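Long-range contacts in AP endonuclease, family protein 2 (Mycobacterium smegmatis, PDB 5TNV), which binds a magnesium ion in a xylose isomerase-like TIM barrel and is possibly an endonuclease: residues Asn249-Lys254 with Gly295-Glu300; His68-Asp73 with Ile100-Met105. All blocks are in the same frame, centred on the assembly; numbering follows the deposited sequence. Where two conformers were deposited one is given.

How the contacts relate
From the N terminus, contact 2 comes first. It closes a short loop in which strand 68-70, helix 83-95 and strand 99-104 form a beta-alpha-beta unit. The chain then runs through strand 189-193, which ends at Glu193 of the metal site, and strand 218-221, just after which comes Asp223, before contact 1 opens. Contact 1 joins strand 251-261 to strand 297-299, with a hairpin arm and helix 281-290 in the loop between. The two loops follow in series and neither crosses the other. Strand 29-32 stands between strands 297-299 and 68-70 in the sheet. Inside the barrel the contacts meet: His252 NE2 is probably hydrogen-bonded to Ser104 OG, and Phe250 packs on Ser102 and Ser104.

Contact 1: Asn249-Lys254 with Gly295-Glu300; sequences NFWHIK and GPFCCE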
# COMPACT_ATOMS: atom_id res chain seq x y z
N ASN A 249 11.17 -12.96 23.16
CA ASN A 249 12.39 -12.18 23.54
C ASN A 249 13.01 -11.44 22.36
O ASN A 249 14.06 -10.82 22.53
CB ASN A 249 13.40 -13.05 24.27
CG ASN A 249 13.97 -14.14 23.37
OD1 ASN A 249 13.48 -14.43 22.28
ND2 ASN A 249 15.00 -14.82 23.85
N PHE A 250 12.41 -11.50 21.19
CA PHE A 250 12.95 -10.94 19.94
C PHE A 250 11.78 -10.92 18.96
O PHE A 250 10.85 -11.69 19.13
CB PHE A 250 14.06 -11.86 19.44
CG PHE A 250 14.72 -11.44 18.14
CD1 PHE A 250 15.21 -10.15 17.96
CD2 PHE A 250 14.88 -12.36 17.10
CE1 PHE A 250 15.83 -9.77 16.80
CE2 PHE A 250 15.52 -11.98 15.92
CZ PHE A 250 16.02 -10.70 15.78
N TRP A 251 11.86 -10.09 17.92
CA TRP A 251 10.67 -9.96 17.06
C TRP A 251 11.08 -9.55 15.63
O TRP A 251 11.37 -8.40 15.38
CB TRP A 251 9.72 -8.95 17.69
CG TRP A 251 8.30 -9.00 17.20
CD1 TRP A 251 7.72 -9.72 16.18
CD2 TRP A 251 7.23 -8.23 17.80
NE1 TRP A 251 6.37 -9.43 16.12
CE2 TRP A 251 6.05 -8.53 17.09
CE3 TRP A 251 7.22 -7.34 18.84
CZ2 TRP A 251 4.84 -7.94 17.45
CZ3 TRP A 251 6.01 -6.73 19.21
CH2 TRP A 251 4.84 -7.03 18.50
N HIS A 252 11.02 -10.52 14.72
CA HIS A 252 10.95 -10.28 13.28
C HIS A 252 9.53 -9.78 13.00
O HIS A 252 8.57 -10.51 13.27
CB HIS A 252 11.20 -11.53 12.47
CG HIS A 252 12.59 -12.02 12.36
ND1 HIS A 252 12.90 -13.04 11.48
CD2 HIS A 252 13.71 -11.64 13.03
CE1 HIS A 252 14.20 -13.22 11.63
NE2 HIS A 252 14.74 -12.42 12.53
N ILE A 253 9.42 -8.57 12.50
CA ILE A 253 8.11 -7.89 12.46
C ILE A 253 7.84 -7.44 11.02
O ILE A 253 8.50 -6.54 10.51
CB ILE A 253 8.09 -6.76 13.51
CG1 ILE A 253 6.70 -6.10 13.58
CG2 ILE A 253 9.19 -5.74 13.35
CD1 ILE A 253 6.49 -5.22 14.80
N LYS A 254 6.83 -8.05 10.42
CA LYS A 254 6.44 -7.76 9.03
C LYS A 254 4.94 -7.98 8.89
O LYS A 254 4.29 -8.64 9.70
CB LYS A 254 7.25 -8.58 8.02
CG LYS A 254 7.08 -10.08 8.10
CD LYS A 254 7.75 -10.79 6.93
CE LYS A 254 7.77 -12.31 7.01
NZ LYS A 254 8.71 -12.78 8.06
N GLY A 295 12.53 -7.14 24.09
CA GLY A 295 13.58 -7.51 23.15
C GLY A 295 13.71 -6.59 21.97
O GLY A 295 12.81 -5.80 21.67
N PRO A 296 14.81 -6.68 21.23
CA PRO A 296 15.00 -5.84 20.06
C PRO A 296 14.00 -6.25 18.95
O PRO A 296 13.48 -7.35 18.93
CB PRO A 296 16.45 -6.09 19.66
CG PRO A 296 16.81 -7.37 20.24
CD PRO A 296 15.95 -7.61 21.44
N PHE A 297 13.80 -5.31 18.01
CA PHE A 297 13.05 -5.57 16.79
C PHE A 297 13.96 -5.85 15.63
O PHE A 297 15.10 -5.34 15.58
CB PHE A 297 12.16 -4.36 16.43
CG PHE A 297 11.05 -4.06 17.41
CD1 PHE A 297 9.81 -4.63 17.27
CD2 PHE A 297 11.24 -3.18 18.45
CE1 PHE A 297 8.75 -4.35 18.12
CE2 PHE A 297 10.24 -2.88 19.35
CZ PHE A 297 8.99 -3.46 19.18
N CYS A 298 13.46 -6.56 14.65
CA CYS A 298 14.16 -6.76 13.40
C CYS A 298 13.15 -6.65 12.24
O CYS A 298 12.17 -7.41 12.19
CB CYS A 298 14.84 -8.13 13.38
SG CYS A 298 15.76 -8.46 11.88
N CYS A 299 13.38 -5.65 11.40
CA CYS A 299 12.54 -5.43 10.23
C CYS A 299 13.06 -6.36 9.10
O CYS A 299 14.18 -6.18 8.62
CB CYS A 299 12.59 -3.98 9.79
SG CYS A 299 11.91 -2.85 10.98
N GLU A 300 12.23 -7.29 8.70
CA GLU A 300 12.34 -8.24 7.61
C GLU A 300 11.25 -7.92 6.59
O GLU A 300 10.19 -7.55 7.03
CB GLU A 300 12.20 -9.73 8.03
CG GLU A 300 13.03 -10.72 7.21
CD GLU A 300 12.23 -11.57 6.24
OE1 GLU A 300 11.14 -12.14 6.56
OE2 GLU A 300 12.81 -11.75 5.10
O HOH W 1 9.73 -5.14 8.50
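Trp251 and Phe297 lie side by side on one face of a parallel strand pair, with Trp251 CE3 3.4 Å from Phe297 CE1. Their planes are 27° apart but slid past each other, so the rings barely overlap. Ile253 CD1 sits over one face of the indole and also touches the Phe297 ring. The isoleucine CG1 stands anti to the backbone N (chi1 -176°), which carries CD1 back over the tryptophan. Helices 281-290 and 306-325 pack against this apolar group.

The strands are joined by Cys298 N to Trp251 O at 2.9 Å and by Ile253 N to Cys298 O at 3.0 Å. A third bond, Trp251 N to Pro296 O, is weak.

His252 and Cys298 point to the other face. Cys298 CB is 3.7 Å from His252 CD2 and equally close to Phe250 CZ. His252 ND1 binds the magnesium ion with Glu193 and Asp223, while Ser104 is the probable partner of NE2.

The C-terminal end is looser and more polar. The chains spread to 6.1 Å between Lys254 CA and Glu300 CA, and a water bridges Ile253 O and Glu300 O. Lys254 lies alongside Glu300 and bends at its last torsion (chi4 -71°). In one deposited conformer of Glu300, its OE1 meets Lys254 NZ at 2.9 Å in a salt bridge, nearly along the C-O axis. NZ also pairs with Asp223, so this lysine can link Glu300 to a metal ligand. Apolar layers between strands and helices, and sites at the C-terminal strand ends, belong to the TIM barrel; the Glu-Asp-His magnesium site fits the xylose isomerase-like family.

Contact 2: His68-Asp73 with Ile100-Met105; sequences HIDPTD and ISSISM
Asp70 OD2 accepts hydrogen bonds from Ser102 OG and Ser104 OG, each at 2.7 Å. The hydroxyls come from opposite faces of the carboxylate plane. Ser104 OG lies on the syn side but 34° out of the plane; Ser102 OG is above the plane, 38° out of it. The other oxygen, OD1, takes Ser104 N at 2.8 Å on its syn lone pair. It also takes Thr72 N, which closes an Asx turn just after the strand. Four donors therefore grip one buried carboxylate. With chi1 at -180° the Asp70 side chain extends from the backbone N and reaches across to the next strand.

Before this cluster the pairing is parallel and more regular. Ser101 N bonds to Ile69 O, and Ile69 CG1 meets Ile100 CG1 at 3.7 Å as their side chains cross. Helix 83-95 packs on both isoleucines. The Pro71 ring continues the apolar surface, with CD on Ile100 CG2 and CG on Ile103 CG1. On the other side of the pair, His68 CB approaches Ser101 OG.

Beyond strand 68-70, Thr72 CA makes a CA-H...O contact of 3.0 Å with Ser104 O. The Asp73 carboxylate lies across Met105, with OD2 3.5 Å from Met105 CB, while its oxygens bond to Thr106 and Ser108.

The Asp70 carboxylate thus takes the place of backbone pairing where the register slips by two residues, at the interruption of strand 99-104. Ser104 leads on, probably, to His252. A polar chain from Asp70 to this magnesium ligand suggests that Asp70 helps position the histidine from behind the first shell.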
# COMPACT_ATOMS: atom_id res chain seq x y z
N HIS A 68 20.76 0.22 13.43
CA HIS A 68 21.10 -1.15 13.68
C HIS A 68 20.80 -2.03 12.47
O HIS A 68 19.85 -1.75 11.69
CB HIS A 68 20.36 -1.71 14.90
CG HIS A 68 20.81 -1.10 16.17
ND1 HIS A 68 20.23 0.00 16.73
CD2 HIS A 68 21.85 -1.50 16.96
CE1 HIS A 68 20.87 0.30 17.85
NE2 HIS A 68 21.86 -0.57 18.02
N ILE A 69 21.55 -3.13 12.35
CA ILE A 69 21.33 -4.18 11.40
C ILE A 69 21.33 -5.52 12.11
O ILE A 69 21.84 -5.67 13.24
CB ILE A 69 22.37 -4.19 10.25
CG1 ILE A 69 23.74 -4.63 10.76
CG2 ILE A 69 22.40 -2.87 9.53
CD1 ILE A 69 24.71 -5.09 9.71
N ASP A 70 20.79 -6.50 11.41
CA ASP A 70 20.92 -7.92 11.71
C ASP A 70 21.53 -8.52 10.45
O ASP A 70 20.90 -8.53 9.41
CB ASP A 70 19.60 -8.54 12.07
CG ASP A 70 19.66 -10.02 12.40
OD1 ASP A 70 20.45 -10.76 11.78
OD2 ASP A 70 18.88 -10.43 13.33
N PRO A 71 22.81 -8.97 10.52
CA PRO A 71 23.47 -9.42 9.29
C PRO A 71 22.89 -10.73 8.75
O PRO A 71 23.21 -11.08 7.61
CB PRO A 71 24.92 -9.63 9.75
CG PRO A 71 24.77 -10.03 11.19
CD PRO A 71 23.67 -9.12 11.70
N THR A 72 22.12 -11.43 9.54
CA THR A 72 21.69 -12.81 9.23
C THR A 72 22.92 -13.68 9.06
O THR A 72 24.02 -13.32 9.50
CB THR A 72 20.67 -12.90 8.08
OG1 THR A 72 21.31 -12.81 6.78
CG2 THR A 72 19.60 -11.86 8.19
N ASP A 73 22.75 -14.87 8.46
CA ASP A 73 23.81 -15.72 7.95
C ASP A 73 23.70 -15.87 6.45
O ASP A 73 24.45 -16.68 5.85
CB ASP A 73 23.82 -17.10 8.62
CG ASP A 73 22.59 -17.90 8.37
OD1 ASP A 73 21.69 -17.39 7.72
OD2 ASP A 73 22.49 -19.05 8.86
N ILE A 100 25.28 -3.93 15.20
CA ILE A 100 24.52 -5.16 15.14
C ILE A 100 23.80 -5.39 16.48
O ILE A 100 24.46 -5.52 17.52
CB ILE A 100 25.38 -6.36 14.80
CG1 ILE A 100 25.92 -6.22 13.36
CG2 ILE A 100 24.64 -7.64 14.98
CD1 ILE A 100 26.98 -7.21 12.96
N SER A 101 22.46 -5.49 16.44
CA SER A 101 21.66 -5.76 17.63
C SER A 101 21.24 -7.21 17.77
O SER A 101 20.93 -7.66 18.90
CB SER A 101 20.45 -4.82 17.68
OG SER A 101 19.76 -4.83 16.44
N SER A 102 21.20 -7.97 16.68
CA SER A 102 20.77 -9.36 16.68
C SER A 102 21.42 -10.04 15.47
O SER A 102 21.75 -9.36 14.49
CB SER A 102 19.24 -9.46 16.60
OG SER A 102 18.72 -8.80 15.47
N ILE A 103 21.56 -11.35 15.56
CA ILE A 103 22.06 -12.15 14.43
C ILE A 103 21.05 -13.30 14.21
O ILE A 103 20.91 -14.16 15.07
CB ILE A 103 23.47 -12.69 14.64
CG1 ILE A 103 24.45 -11.59 14.97
CG2 ILE A 103 23.87 -13.52 13.42
CD1 ILE A 103 25.84 -12.07 15.37
N SER A 104 20.42 -13.30 13.04
CA SER A 104 19.38 -14.27 12.69
C SER A 104 19.86 -15.25 11.65
O SER A 104 20.01 -14.93 10.48
CB SER A 104 18.13 -13.55 12.17
OG SER A 104 17.54 -12.74 13.18
N MET A 105 20.03 -16.51 12.06
CA MET A 105 20.30 -17.58 11.13
C MET A 105 19.05 -17.86 10.32
O MET A 105 17.97 -17.80 10.88
CB MET A 105 20.76 -18.82 11.89
CG MET A 105 22.05 -18.64 12.63
SD MET A 105 22.51 -20.05 13.65
CE MET A 105 22.97 -21.38 12.52